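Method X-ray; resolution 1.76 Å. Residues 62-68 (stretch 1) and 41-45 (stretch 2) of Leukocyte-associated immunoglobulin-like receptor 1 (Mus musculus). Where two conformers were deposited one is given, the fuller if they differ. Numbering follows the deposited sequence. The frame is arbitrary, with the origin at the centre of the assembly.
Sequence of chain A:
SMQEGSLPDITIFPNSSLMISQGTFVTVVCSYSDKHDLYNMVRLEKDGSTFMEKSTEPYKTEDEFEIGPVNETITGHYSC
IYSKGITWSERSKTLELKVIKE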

# COMPACT_ATOMS: atom_id res chain seq x y z
N GLU A 62 6.45 9.50 1.37
CA GLU A 62 5.96 8.29 0.71
C GLU A 62 6.94 7.15 0.96
O GLU A 62 8.15 7.34 0.98
CB GLU A 62 5.82 8.51 -0.81
CG GLU A 62 4.72 9.48 -1.20
CD GLU A 62 4.94 10.91 -0.70
OE1 GLU A 62 5.94 11.55 -1.05
OE2 GLU A 62 4.10 11.39 0.08
N ASP A 63 6.39 5.95 1.09
CA ASP A 63 7.15 4.72 1.34
C ASP A 63 6.60 3.67 0.38
O ASP A 63 5.42 3.34 0.43
CB ASP A 63 6.92 4.29 2.78
CG ASP A 63 7.43 5.30 3.77
OD1 ASP A 63 6.63 6.14 4.22
OD2 ASP A 63 8.65 5.29 4.07
N GLU A 64 7.46 3.16 -0.50
CA GLU A 64 7.01 2.30 -1.57
C GLU A 64 7.37 0.85 -1.34
O GLU A 64 8.45 0.56 -0.81
CB GLU A 64 7.64 2.71 -2.88
CG GLU A 64 7.23 4.06 -3.38
CD GLU A 64 7.63 4.27 -4.82
OE1 GLU A 64 7.99 3.29 -5.50
OE2 GLU A 64 7.59 5.44 -5.25
N PHE A 65 6.49 -0.04 -1.77
CA PHE A 65 6.73 -1.48 -1.74
C PHE A 65 6.51 -2.00 -3.16
O PHE A 65 5.42 -1.87 -3.68
CB PHE A 65 5.73 -2.14 -0.80
CG PHE A 65 5.87 -1.75 0.65
CD1 PHE A 65 6.63 -2.51 1.50
CD2 PHE A 65 5.21 -0.64 1.16
CE1 PHE A 65 6.76 -2.16 2.84
CE2 PHE A 65 5.35 -0.28 2.49
CZ PHE A 65 6.11 -1.05 3.34
N GLU A 66 7.55 -2.54 -3.79
CA GLU A 66 7.39 -3.13 -5.11
C GLU A 66 7.09 -4.61 -4.94
O GLU A 66 7.81 -5.32 -4.23
CB GLU A 66 8.63 -2.95 -5.98
CG GLU A 66 8.33 -3.25 -7.45
CD GLU A 66 9.56 -3.34 -8.31
OE1 GLU A 66 10.68 -3.17 -7.79
OE2 GLU A 66 9.41 -3.59 -9.53
N ILE A 67 6.02 -5.05 -5.59
CA ILE A 67 5.53 -6.41 -5.54
C ILE A 67 5.40 -6.94 -6.97
O ILE A 67 4.47 -6.61 -7.67
CB ILE A 67 4.16 -6.51 -4.86
CG1 ILE A 67 4.16 -5.83 -3.49
CG2 ILE A 67 3.75 -7.97 -4.70
CD1 ILE A 67 2.77 -5.79 -2.88
N GLY A 68 6.35 -7.77 -7.39
CA GLY A 68 6.31 -8.28 -8.76
C GLY A 68 7.42 -9.28 -9.02
O GLY A 68 8.48 -9.18 -8.41
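Stretch 2, residues 41-45: MVRLE

The most distinctive feature of this contact is the ring of Phe-65, which is covered by the backbone end of a leucine side chain. Leu-44 CB stands 4.3 Å from the centroid of the Phe-65 ring and only 5° off the ring normal. This is a CH-pi contact over one face of the ring. At the ring edge, near its plane, lies a backbone oxygen: Phe-65 CZ is 3.7 Å from Val-42 O. One aromatic side chain thus meets both a side chain and the main chain of stretch 2.

Both stretches are extended. Stretch 1 is a strand from Glu-62 to Ile-67, and Gly-68 follows outside it. Stretch 2 is a strand throughout, from Met-41 to Glu-45, and it continues later in the chain. All five residues of stretch 2 have phi and psi values typical of beta structure. The two strands run in broadly the same direction, with 42° between their N-to-C directions and a signed crossing angle of -42°. Their axes come no closer than 8.8 Å. No hydrogen bond links the stretches. They therefore do not pair as neighbouring strands here, and side chains fill the space between the backbones.

The register follows the shared direction. Asp-63 CA lies 7.5 Å from Val-42 CA, and Phe-65 CA lies 8.0 Å from Leu-44 CA. A step of two residues along one strand matches a step of two along the other. The alternation of an extended chain explains the pattern. Asp-63, Phe-65 and Ile-67 point toward stretch 2, while Glu-64 points away. On the other strand Val-42 and Leu-44 point toward stretch 1, and Arg-43 points away.

Val-42 has chi1 in the p well. Its CG1 lies 3.8 Å from Asp-63 CB, so the aspartate meets the valine through its methylene. Both carboxylate oxygens of Asp-63 are hydrogen-bonded elsewhere in the structure. Val-42 CG1 also lies 4.2 Å from Phe-65 CZ. The same methyl therefore touches two successive inward-facing residues of stretch 1.

Leu-44 makes the next layer. Its chi1 is t and its chi2 is p. Leu-44 CD2 lies 4.0 Å from Phe-65 CB and also 4.0 Å from Ile-67 CD1. This methyl bridges two inward-facing residues, while CB of the same leucine covers the ring. Ile-67 reaches it with chi1 m and chi2 t.

Arg-43 takes part mainly through its backbone. Its CA is 4.4 Å from Phe-65 CZ, in an oblique position relative to the ring. The nearest approach of its side chain is Arg-43 CB to Phe-65 CZ, at 5.8 Å.

The contact buries 259 Å² over both sides. Phe-65 gives the largest share, 76 Å², and Val-42 and Leu-44 give 65 Å² each. These three residues are buried in the structure. Met-41 and Glu-45, at the ends of stretch 2, make no contact with stretch 1, nor do Glu-62, Glu-64, Glu-66 and Gly-68 with stretch 2.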

# COMPACT_ATOMS: atom_id res chain seq x y z
N MET A 41 8.26 3.16 11.55
CA MET A 41 7.99 1.94 10.80
C MET A 41 6.77 2.10 9.91
O MET A 41 5.81 2.78 10.26
CB MET A 41 7.76 0.76 11.74
CG MET A 41 9.03 0.33 12.47
SD MET A 41 10.28 -0.33 11.35
CE MET A 41 9.38 -1.76 10.70
N VAL A 42 6.80 1.43 8.77
CA VAL A 42 5.63 1.37 7.91
C VAL A 42 5.46 -0.07 7.45
O VAL A 42 6.43 -0.75 7.06
CB VAL A 42 5.73 2.34 6.72
CG1 VAL A 42 6.99 2.12 5.90
CG2 VAL A 42 4.48 2.23 5.85
N ARG A 43 4.23 -0.54 7.51
CA ARG A 43 3.92 -1.88 7.08
C ARG A 43 2.75 -1.92 6.12
O ARG A 43 1.80 -1.11 6.18
CB ARG A 43 3.70 -2.80 8.26
CG ARG A 43 2.42 -2.66 9.04
CD ARG A 43 2.44 -3.71 10.15
NE ARG A 43 1.26 -3.69 11.01
CZ ARG A 43 1.11 -2.96 12.11
NH1 ARG A 43 2.05 -2.11 12.53
NH2 ARG A 43 0.00 -3.07 12.81
N LEU A 44 2.88 -2.84 5.18
CA LEU A 44 1.80 -3.16 4.29
C LEU A 44 1.11 -4.36 4.90
O LEU A 44 1.74 -5.42 5.08
CB LEU A 44 2.37 -3.47 2.91
CG LEU A 44 1.45 -3.64 1.73
CD1 LEU A 44 0.48 -2.45 1.61
CD2 LEU A 44 2.36 -3.75 0.51
N GLU A 45 -0.15 -4.18 5.25
CA GLU A 45 -0.99 -5.24 5.80
C GLU A 45 -1.79 -5.85 4.65
O GLU A 45 -2.34 -5.11 3.84
CB GLU A 45 -1.95 -4.69 6.86
CG GLU A 45 -2.74 -5.78 7.60
CD GLU A 45 -3.77 -5.24 8.58
OE1 GLU A 45 -3.49 -5.23 9.79
OE2 GLU A 45 -4.88 -4.81 8.15